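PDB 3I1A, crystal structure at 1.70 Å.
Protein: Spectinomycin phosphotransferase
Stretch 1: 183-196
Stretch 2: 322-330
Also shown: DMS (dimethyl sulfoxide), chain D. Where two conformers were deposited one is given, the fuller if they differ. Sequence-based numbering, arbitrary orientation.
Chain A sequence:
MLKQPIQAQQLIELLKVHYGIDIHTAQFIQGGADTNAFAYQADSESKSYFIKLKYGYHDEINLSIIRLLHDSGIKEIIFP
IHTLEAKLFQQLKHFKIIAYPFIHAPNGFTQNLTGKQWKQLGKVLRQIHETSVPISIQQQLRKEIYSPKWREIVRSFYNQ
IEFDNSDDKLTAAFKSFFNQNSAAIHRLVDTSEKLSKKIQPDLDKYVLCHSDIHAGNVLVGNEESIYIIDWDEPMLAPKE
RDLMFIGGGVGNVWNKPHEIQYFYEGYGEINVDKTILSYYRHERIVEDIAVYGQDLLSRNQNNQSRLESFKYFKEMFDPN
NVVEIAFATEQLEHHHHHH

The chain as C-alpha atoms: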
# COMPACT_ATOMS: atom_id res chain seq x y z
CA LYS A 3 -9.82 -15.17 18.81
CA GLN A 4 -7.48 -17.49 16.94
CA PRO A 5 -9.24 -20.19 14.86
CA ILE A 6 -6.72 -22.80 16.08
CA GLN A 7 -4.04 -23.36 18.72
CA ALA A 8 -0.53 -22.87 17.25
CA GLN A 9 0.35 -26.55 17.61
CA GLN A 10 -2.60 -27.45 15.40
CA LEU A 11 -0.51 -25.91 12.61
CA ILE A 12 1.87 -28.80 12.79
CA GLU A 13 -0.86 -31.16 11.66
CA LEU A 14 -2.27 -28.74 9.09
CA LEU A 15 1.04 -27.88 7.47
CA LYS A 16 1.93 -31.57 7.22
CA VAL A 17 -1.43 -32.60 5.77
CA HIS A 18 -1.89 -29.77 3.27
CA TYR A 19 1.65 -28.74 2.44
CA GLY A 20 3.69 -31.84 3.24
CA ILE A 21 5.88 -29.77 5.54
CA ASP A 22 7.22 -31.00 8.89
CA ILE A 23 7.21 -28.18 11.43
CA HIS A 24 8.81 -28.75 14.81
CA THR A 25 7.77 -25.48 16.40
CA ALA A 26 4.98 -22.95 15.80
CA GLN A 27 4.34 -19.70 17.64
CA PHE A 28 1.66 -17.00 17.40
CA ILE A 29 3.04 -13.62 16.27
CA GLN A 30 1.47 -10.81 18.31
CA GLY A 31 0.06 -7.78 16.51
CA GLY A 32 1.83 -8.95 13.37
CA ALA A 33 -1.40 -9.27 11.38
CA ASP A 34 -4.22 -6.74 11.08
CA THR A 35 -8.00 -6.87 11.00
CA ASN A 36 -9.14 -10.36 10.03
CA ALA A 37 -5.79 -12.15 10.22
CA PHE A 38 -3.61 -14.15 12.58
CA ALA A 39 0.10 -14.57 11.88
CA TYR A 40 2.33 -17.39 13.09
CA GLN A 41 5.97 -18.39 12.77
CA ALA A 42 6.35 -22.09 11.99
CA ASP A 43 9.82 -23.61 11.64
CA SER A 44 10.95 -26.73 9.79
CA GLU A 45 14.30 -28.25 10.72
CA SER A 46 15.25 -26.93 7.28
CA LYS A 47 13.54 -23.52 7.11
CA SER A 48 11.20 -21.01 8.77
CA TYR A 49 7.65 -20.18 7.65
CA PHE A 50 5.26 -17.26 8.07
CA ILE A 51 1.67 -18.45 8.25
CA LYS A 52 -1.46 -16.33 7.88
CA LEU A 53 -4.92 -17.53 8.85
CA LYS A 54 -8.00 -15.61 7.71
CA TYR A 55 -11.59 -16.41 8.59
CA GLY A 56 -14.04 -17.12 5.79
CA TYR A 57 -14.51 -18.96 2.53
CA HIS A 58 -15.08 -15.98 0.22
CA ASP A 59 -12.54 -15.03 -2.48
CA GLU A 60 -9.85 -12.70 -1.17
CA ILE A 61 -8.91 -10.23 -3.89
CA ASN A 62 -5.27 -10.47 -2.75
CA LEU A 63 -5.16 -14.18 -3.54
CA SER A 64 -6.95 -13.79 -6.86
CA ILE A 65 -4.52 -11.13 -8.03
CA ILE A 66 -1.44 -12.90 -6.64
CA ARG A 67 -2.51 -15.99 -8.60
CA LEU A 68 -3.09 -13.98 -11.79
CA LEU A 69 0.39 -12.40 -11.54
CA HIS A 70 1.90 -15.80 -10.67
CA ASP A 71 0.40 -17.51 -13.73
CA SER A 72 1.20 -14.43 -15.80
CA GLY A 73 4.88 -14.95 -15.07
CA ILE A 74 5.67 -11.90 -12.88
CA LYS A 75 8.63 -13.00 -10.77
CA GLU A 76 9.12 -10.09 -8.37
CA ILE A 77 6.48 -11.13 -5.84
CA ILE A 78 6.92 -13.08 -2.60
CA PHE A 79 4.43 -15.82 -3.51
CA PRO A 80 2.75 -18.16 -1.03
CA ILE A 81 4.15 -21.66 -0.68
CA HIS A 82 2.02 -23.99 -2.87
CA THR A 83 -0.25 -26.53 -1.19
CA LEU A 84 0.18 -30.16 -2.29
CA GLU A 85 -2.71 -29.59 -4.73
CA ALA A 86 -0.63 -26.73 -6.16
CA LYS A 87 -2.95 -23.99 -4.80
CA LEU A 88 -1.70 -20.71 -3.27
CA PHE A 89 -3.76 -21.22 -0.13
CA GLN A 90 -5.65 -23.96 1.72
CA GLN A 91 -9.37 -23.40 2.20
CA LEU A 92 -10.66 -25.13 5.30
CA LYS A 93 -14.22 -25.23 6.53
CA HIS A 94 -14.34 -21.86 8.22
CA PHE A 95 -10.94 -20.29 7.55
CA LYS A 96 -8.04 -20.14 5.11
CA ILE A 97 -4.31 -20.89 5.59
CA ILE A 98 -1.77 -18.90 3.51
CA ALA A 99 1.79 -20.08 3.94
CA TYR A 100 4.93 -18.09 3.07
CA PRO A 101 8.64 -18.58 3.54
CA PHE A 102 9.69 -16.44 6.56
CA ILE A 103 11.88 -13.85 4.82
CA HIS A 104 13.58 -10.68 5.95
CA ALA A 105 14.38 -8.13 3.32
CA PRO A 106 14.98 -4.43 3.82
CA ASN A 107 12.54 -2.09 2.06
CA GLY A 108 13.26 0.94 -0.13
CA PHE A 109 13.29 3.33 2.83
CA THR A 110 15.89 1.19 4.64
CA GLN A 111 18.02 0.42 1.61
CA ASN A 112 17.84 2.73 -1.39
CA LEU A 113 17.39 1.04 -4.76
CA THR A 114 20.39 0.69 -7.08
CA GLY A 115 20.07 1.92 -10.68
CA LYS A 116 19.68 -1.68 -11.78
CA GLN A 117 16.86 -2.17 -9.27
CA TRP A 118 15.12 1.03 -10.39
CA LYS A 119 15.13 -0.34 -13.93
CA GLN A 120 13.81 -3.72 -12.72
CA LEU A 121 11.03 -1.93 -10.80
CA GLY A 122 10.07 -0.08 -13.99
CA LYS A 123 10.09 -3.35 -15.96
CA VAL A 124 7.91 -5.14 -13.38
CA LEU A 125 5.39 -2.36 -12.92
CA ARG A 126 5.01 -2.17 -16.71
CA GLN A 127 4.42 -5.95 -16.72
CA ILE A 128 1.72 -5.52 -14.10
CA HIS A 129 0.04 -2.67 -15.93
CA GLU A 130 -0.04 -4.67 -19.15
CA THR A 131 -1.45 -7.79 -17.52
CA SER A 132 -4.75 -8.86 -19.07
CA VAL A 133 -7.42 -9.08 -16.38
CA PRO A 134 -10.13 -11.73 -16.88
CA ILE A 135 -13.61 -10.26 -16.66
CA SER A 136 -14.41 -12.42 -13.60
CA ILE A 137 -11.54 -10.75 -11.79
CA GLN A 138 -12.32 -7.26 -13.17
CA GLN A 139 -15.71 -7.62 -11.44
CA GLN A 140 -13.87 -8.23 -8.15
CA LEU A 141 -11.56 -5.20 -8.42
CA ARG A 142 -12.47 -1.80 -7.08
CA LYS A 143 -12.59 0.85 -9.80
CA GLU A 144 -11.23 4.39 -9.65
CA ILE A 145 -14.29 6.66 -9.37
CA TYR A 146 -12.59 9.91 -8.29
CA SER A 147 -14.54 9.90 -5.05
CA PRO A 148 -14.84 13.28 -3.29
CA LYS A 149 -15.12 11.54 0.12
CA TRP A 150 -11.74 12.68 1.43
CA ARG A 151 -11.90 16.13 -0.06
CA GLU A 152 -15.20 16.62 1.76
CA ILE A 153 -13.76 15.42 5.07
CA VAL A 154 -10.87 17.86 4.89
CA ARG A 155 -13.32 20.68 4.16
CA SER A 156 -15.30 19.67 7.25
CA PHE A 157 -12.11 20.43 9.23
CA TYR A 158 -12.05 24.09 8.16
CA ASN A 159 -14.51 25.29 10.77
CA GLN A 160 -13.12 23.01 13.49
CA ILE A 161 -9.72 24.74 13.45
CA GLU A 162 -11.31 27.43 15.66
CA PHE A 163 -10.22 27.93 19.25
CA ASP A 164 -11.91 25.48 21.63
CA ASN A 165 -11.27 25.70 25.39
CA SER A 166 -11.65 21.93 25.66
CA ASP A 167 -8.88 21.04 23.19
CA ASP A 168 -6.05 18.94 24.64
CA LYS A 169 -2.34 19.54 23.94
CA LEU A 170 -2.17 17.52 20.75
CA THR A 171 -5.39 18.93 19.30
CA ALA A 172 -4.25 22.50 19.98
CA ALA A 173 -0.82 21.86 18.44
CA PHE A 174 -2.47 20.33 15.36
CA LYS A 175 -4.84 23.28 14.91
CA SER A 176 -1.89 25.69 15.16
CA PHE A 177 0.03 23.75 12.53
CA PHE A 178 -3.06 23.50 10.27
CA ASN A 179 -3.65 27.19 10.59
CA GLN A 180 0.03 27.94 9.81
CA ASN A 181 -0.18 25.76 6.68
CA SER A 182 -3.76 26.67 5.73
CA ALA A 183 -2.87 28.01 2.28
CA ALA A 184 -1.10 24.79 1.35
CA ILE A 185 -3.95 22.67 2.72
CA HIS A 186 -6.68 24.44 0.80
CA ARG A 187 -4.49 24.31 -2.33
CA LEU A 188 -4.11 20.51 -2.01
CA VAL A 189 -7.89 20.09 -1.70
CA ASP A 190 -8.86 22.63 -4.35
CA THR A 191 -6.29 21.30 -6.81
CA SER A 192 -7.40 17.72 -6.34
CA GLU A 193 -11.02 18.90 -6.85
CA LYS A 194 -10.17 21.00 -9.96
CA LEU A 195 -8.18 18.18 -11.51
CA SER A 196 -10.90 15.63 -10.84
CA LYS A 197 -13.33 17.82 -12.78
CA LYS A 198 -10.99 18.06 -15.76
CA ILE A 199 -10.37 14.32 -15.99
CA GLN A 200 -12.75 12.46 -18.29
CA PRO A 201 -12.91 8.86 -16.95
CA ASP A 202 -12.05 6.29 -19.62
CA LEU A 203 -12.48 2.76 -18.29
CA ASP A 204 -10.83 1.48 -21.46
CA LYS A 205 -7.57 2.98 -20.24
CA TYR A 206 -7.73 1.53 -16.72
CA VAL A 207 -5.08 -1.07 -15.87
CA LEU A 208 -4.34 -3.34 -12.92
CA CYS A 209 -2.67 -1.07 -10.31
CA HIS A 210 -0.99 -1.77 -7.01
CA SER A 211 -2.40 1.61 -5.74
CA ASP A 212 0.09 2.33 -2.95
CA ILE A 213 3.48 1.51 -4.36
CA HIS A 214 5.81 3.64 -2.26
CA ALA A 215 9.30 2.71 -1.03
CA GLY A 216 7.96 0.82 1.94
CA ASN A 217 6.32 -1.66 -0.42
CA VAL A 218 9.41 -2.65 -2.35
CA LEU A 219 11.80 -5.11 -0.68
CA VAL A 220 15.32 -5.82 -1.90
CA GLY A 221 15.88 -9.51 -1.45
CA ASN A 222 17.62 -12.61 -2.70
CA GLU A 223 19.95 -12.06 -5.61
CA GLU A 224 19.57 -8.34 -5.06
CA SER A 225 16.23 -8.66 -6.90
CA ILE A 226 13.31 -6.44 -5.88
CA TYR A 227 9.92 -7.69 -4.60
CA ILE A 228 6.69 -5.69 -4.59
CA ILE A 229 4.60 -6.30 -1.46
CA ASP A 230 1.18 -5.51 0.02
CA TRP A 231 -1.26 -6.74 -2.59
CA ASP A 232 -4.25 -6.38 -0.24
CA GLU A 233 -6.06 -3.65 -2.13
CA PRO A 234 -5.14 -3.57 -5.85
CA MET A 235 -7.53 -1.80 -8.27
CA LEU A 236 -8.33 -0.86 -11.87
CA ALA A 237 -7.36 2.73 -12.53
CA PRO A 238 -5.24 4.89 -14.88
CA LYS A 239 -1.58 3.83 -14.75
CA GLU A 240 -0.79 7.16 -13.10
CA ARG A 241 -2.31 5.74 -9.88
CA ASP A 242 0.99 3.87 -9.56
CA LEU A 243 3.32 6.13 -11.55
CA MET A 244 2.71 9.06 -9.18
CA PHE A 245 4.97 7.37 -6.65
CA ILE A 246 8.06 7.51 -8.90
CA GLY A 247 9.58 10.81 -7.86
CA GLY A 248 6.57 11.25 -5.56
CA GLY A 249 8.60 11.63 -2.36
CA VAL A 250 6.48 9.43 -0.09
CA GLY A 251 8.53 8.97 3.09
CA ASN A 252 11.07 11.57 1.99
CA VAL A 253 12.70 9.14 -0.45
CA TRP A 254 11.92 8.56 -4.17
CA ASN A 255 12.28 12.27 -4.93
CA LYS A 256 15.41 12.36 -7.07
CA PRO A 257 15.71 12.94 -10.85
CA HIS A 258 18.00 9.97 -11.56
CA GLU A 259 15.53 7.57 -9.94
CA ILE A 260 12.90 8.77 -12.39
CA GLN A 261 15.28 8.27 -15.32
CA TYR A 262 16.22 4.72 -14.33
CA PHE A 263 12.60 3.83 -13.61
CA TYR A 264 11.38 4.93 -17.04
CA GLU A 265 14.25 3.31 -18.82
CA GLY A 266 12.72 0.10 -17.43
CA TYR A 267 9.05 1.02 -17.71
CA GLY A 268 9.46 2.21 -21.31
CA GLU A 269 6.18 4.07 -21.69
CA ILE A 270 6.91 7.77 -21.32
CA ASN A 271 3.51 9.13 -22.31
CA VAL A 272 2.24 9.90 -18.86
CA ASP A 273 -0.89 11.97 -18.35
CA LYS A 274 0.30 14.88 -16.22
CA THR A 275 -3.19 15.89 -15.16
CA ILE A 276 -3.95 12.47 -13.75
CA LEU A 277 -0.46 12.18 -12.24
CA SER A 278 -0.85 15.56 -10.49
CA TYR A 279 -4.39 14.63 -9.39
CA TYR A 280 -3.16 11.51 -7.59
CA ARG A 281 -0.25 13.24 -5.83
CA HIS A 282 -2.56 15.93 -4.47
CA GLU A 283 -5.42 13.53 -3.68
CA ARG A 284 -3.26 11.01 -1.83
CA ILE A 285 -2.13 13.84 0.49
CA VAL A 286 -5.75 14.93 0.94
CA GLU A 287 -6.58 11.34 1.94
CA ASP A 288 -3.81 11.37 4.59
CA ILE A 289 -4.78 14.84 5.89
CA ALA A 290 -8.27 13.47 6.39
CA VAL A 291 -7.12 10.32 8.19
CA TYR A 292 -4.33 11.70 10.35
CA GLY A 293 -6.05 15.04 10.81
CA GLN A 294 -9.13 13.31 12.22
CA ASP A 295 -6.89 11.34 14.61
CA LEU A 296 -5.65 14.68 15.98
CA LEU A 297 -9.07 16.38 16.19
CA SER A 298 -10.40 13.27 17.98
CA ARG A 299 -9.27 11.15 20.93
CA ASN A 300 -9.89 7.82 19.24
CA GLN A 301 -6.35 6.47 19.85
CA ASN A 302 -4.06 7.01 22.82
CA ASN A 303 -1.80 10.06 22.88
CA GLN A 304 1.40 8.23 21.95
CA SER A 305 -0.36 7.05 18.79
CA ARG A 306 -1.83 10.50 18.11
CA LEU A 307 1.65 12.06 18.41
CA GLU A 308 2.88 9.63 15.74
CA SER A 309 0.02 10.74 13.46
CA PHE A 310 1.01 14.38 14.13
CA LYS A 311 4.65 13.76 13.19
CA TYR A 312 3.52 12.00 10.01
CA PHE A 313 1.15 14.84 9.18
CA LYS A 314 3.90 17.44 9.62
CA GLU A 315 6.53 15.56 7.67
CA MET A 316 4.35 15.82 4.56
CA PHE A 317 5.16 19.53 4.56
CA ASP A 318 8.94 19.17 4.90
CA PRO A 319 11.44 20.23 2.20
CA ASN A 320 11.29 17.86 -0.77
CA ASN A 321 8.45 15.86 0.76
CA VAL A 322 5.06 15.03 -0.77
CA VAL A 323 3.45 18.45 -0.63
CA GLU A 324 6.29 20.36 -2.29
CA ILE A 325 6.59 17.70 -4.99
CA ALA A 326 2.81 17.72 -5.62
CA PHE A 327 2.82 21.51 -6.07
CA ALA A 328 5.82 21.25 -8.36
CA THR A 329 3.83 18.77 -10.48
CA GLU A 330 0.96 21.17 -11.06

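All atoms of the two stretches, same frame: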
# COMPACT_ATOMS: atom_id res chain seq x y z
N ALA A 183 -2.94 27.73 3.72
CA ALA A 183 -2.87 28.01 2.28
C ALA A 183 -2.50 26.75 1.50
O ALA A 183 -3.09 26.45 0.46
CB ALA A 183 -1.86 29.09 2.02
N ALA A 184 -1.53 26.02 2.02
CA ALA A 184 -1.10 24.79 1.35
C ALA A 184 -2.20 23.74 1.45
O ALA A 184 -2.42 23.00 0.49
CB ALA A 184 0.21 24.27 1.97
N ILE A 185 -2.91 23.68 2.57
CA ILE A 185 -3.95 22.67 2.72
C ILE A 185 -5.14 22.89 1.80
O ILE A 185 -5.69 21.94 1.19
CB ILE A 185 -4.39 22.59 4.19
CG1 ILE A 185 -3.19 22.11 5.01
CG2 ILE A 185 -5.59 21.66 4.37
CD1 ILE A 185 -3.39 22.17 6.52
N HIS A 186 -5.56 24.14 1.68
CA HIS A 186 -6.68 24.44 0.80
C HIS A 186 -6.24 24.18 -0.64
O HIS A 186 -7.01 23.67 -1.45
CB HIS A 186 -7.12 25.89 1.00
CG HIS A 186 -7.98 26.10 2.21
ND1 HIS A 186 -9.33 26.35 2.13
CD2 HIS A 186 -7.68 26.08 3.53
CE1 HIS A 186 -9.83 26.46 3.34
NE2 HIS A 186 -8.85 26.30 4.22
N ARG A 187 -4.99 24.52 -0.97
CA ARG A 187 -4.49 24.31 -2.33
C ARG A 187 -4.49 22.81 -2.69
O ARG A 187 -4.85 22.43 -3.81
CB ARG A 187 -3.08 24.89 -2.47
CG ARG A 187 -2.43 24.67 -3.86
CD ARG A 187 -1.07 25.34 -3.98
NE ARG A 187 -0.37 24.97 -5.21
CZ ARG A 187 0.75 25.54 -5.64
NH1 ARG A 187 1.30 26.53 -4.95
NH2 ARG A 187 1.33 25.10 -6.75
N LEU A 188 -4.10 21.95 -1.75
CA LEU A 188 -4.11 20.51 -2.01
C LEU A 188 -5.52 20.05 -2.34
O LEU A 188 -5.74 19.33 -3.31
CB LEU A 188 -3.57 19.73 -0.80
CG LEU A 188 -2.05 19.87 -0.60
CD1 LEU A 188 -1.68 19.62 0.84
CD2 LEU A 188 -1.33 18.90 -1.55
N VAL A 189 -6.48 20.47 -1.51
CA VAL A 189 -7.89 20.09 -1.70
C VAL A 189 -8.50 20.65 -2.99
O VAL A 189 -9.14 19.94 -3.76
CB VAL A 189 -8.78 20.60 -0.52
CG1 VAL A 189 -10.26 20.32 -0.81
CG2 VAL A 189 -8.35 19.92 0.79
N ASP A 190 -8.29 21.95 -3.19
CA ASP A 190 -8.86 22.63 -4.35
C ASP A 190 -8.22 22.18 -5.65
O ASP A 190 -8.88 22.20 -6.72
CB ASP A 190 -8.71 24.14 -4.19
CG ASP A 190 -9.48 24.68 -2.97
OD1 ASP A 190 -10.36 23.98 -2.44
OD2 ASP A 190 -9.21 25.84 -2.58
N THR A 191 -6.95 21.77 -5.59
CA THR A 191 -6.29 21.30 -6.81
C THR A 191 -6.77 19.91 -7.14
O THR A 191 -7.02 19.60 -8.31
CB THR A 191 -4.76 21.30 -6.69
OG1 THR A 191 -4.30 22.65 -6.58
CG2 THR A 191 -4.14 20.65 -7.92
N SER A 192 -6.90 19.06 -6.12
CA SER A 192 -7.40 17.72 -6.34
C SER A 192 -8.82 17.82 -6.94
O SER A 192 -9.15 17.12 -7.89
CB SER A 192 -7.44 16.94 -5.01
OG SER A 192 -8.11 15.71 -5.18
N GLU A 193 -9.64 18.71 -6.38
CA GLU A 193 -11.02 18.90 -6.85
C GLU A 193 -11.05 19.40 -8.30
O GLU A 193 -11.77 18.85 -9.13
CB GLU A 193 -11.75 19.88 -5.92
CG GLU A 193 -13.27 20.08 -6.15
CD GLU A 193 -14.13 18.84 -5.87
OE1 GLU A 193 -13.95 18.16 -4.84
OE2 GLU A 193 -15.02 18.56 -6.70
N LYS A 194 -10.26 20.43 -8.61
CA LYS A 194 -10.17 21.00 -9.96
C LYS A 194 -9.71 19.96 -10.99
O LYS A 194 -10.24 19.87 -12.10
CB LYS A 194 -9.19 22.17 -9.97
CG LYS A 194 -8.98 22.85 -11.33
CD LYS A 194 -7.67 23.64 -11.33
CE LYS A 194 -7.65 24.76 -12.37
NZ LYS A 194 -8.56 25.91 -12.03
N LEU A 195 -8.69 19.19 -10.61
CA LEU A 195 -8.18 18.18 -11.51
C LEU A 195 -9.17 17.05 -11.70
O LEU A 195 -9.26 16.49 -12.79
CB LEU A 195 -6.82 17.66 -11.01
CG LEU A 195 -5.69 18.70 -11.00
CD1 LEU A 195 -4.38 18.04 -10.57
CD2 LEU A 195 -5.54 19.31 -12.40
N SER A 196 -9.94 16.71 -10.66
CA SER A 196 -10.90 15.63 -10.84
C SER A 196 -11.97 16.03 -11.85
O SER A 196 -12.47 15.19 -12.59
CB SER A 196 -11.59 15.23 -9.52
OG SER A 196 -12.49 16.22 -9.06
N VAL A 322 6.19 15.13 0.15
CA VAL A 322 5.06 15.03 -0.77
C VAL A 322 4.33 16.31 -1.19
O VAL A 322 3.95 16.46 -2.35
CB VAL A 322 4.02 13.96 -0.30
CG1 VAL A 322 4.71 12.57 -0.30
CG2 VAL A 322 3.45 14.27 1.09
N VAL A 323 4.14 17.24 -0.26
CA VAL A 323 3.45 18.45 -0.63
C VAL A 323 4.22 19.29 -1.63
O VAL A 323 3.66 19.70 -2.65
CB VAL A 323 3.10 19.30 0.62
CG1 VAL A 323 2.49 20.64 0.18
CG2 VAL A 323 2.13 18.52 1.51
N GLU A 324 5.50 19.54 -1.38
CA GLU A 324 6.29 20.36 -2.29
C GLU A 324 6.41 19.73 -3.67
O GLU A 324 6.40 20.44 -4.68
CB GLU A 324 7.69 20.62 -1.70
CG GLU A 324 7.65 21.39 -0.39
CD GLU A 324 9.00 21.95 0.01
OE1 GLU A 324 10.02 21.34 -0.37
OE2 GLU A 324 9.04 22.99 0.71
N ILE A 325 6.52 18.41 -3.72
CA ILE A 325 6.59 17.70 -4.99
C ILE A 325 5.24 17.75 -5.73
O ILE A 325 5.21 17.89 -6.96
CB ILE A 325 7.02 16.23 -4.75
CG1 ILE A 325 8.50 16.20 -4.32
CG2 ILE A 325 6.81 15.40 -6.02
CD1 ILE A 325 8.97 14.84 -3.89
N ALA A 326 4.14 17.65 -5.00
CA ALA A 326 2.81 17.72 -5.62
C ALA A 326 2.64 19.09 -6.29
O ALA A 326 2.25 19.19 -7.46
CB ALA A 326 1.72 17.49 -4.58
N PHE A 327 2.94 20.15 -5.54
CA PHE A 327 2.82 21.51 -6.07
C PHE A 327 3.71 21.70 -7.29
O PHE A 327 3.32 22.37 -8.25
CB PHE A 327 3.19 22.54 -5.01
CG PHE A 327 2.23 22.62 -3.86
CD1 PHE A 327 1.02 21.94 -3.89
CD2 PHE A 327 2.52 23.41 -2.75
CE1 PHE A 327 0.12 22.04 -2.84
CE2 PHE A 327 1.63 23.51 -1.70
CZ PHE A 327 0.43 22.83 -1.74
N ALA A 328 4.91 21.15 -7.23
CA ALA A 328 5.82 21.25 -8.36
C ALA A 328 5.28 20.51 -9.58
O ALA A 328 5.67 20.80 -10.72
CB ALA A 328 7.18 20.71 -7.97
N THR A 329 4.40 19.54 -9.37
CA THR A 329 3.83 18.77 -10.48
C THR A 329 2.77 19.56 -11.22
O THR A 329 2.62 19.44 -12.44
CB THR A 329 3.18 17.45 -10.00
OG1 THR A 329 4.13 16.72 -9.22
CG2 THR A 329 2.77 16.58 -11.20
N GLU A 330 2.02 20.36 -10.48
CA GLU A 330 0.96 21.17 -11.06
C GLU A 330 1.54 22.40 -11.75
O GLU A 330 1.19 22.70 -12.89
CB GLU A 330 -0.04 21.60 -9.98
CG GLU A 330 -1.25 22.32 -10.53
CD GLU A 330 -2.06 21.46 -11.49
OE1 GLU A 330 -1.63 20.31 -11.78
OE2 GLU A 330 -3.12 21.93 -11.95
S DMS D . 1.56 27.31 -1.36
O DMS D . 1.84 28.41 -2.31
C1 DMS D . 2.08 27.83 0.24
C2 DMS D . -0.20 27.14 -1.15
O HOH W 1 3.78 25.12 -9.10

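Helices far apart in sequence can be joined mainly through side chains, and an aromatic ring is well suited to the task because its face and its edge accept different partners. Spectinomycin phosphotransferase offers a compact example. Helix 183-196 and helix 322-329 run in the same general sense, their axes inclined at 48° and 11.2 Å apart at closest approach. No hydrogen bond crosses directly between them; each backbone satisfies its amides largely within its own helix, and contact falls mostly to the side chains.

Along the second helix, Val323 comes first. It points toward the partner helix, where its CG2 lies 4.0 Å from Leu188 CD1, a buried apolar contact where the helices have their closest CA pair, Val323 CA and Leu188 CA, 8.0 Å apart. One turn later, Ala326 also faces the partner, but its short side chain stops just short of close contact.

Phe327 dominates the interface. The Arg187 guanidinium lies flat on its ring, planes at 11° and centres 4.0 Å apart, so the positive charge sits over the π cloud. The extended arginine also brings its aliphatic part over the same ring, with CD 3.7 Å from the centroid of Phe327 in a CH-π contact. At the ring edge, Ala184 O approaches Phe327 CZ at 3.6 Å, a place where the slightly positive ring hydrogens suit a carbonyl oxygen. Leu188 CD2 packs obliquely, 3.7 Å from Phe327 CE1. A water bridges the two residues Arg187 and Phe327, donating to Phe327 O at 2.9 Å and accepting a weak bond from Arg187 NH2 at 3.4 Å.

Glu330 closes the contact without a polar partner across it: its CD is 4.2 Å from Thr191 CG2, and its OE2 is 3.6 Å from Leu195 CD2. Thr191 OG1 instead bonds to Arg187 O, at 2.8 Å, within its own helix.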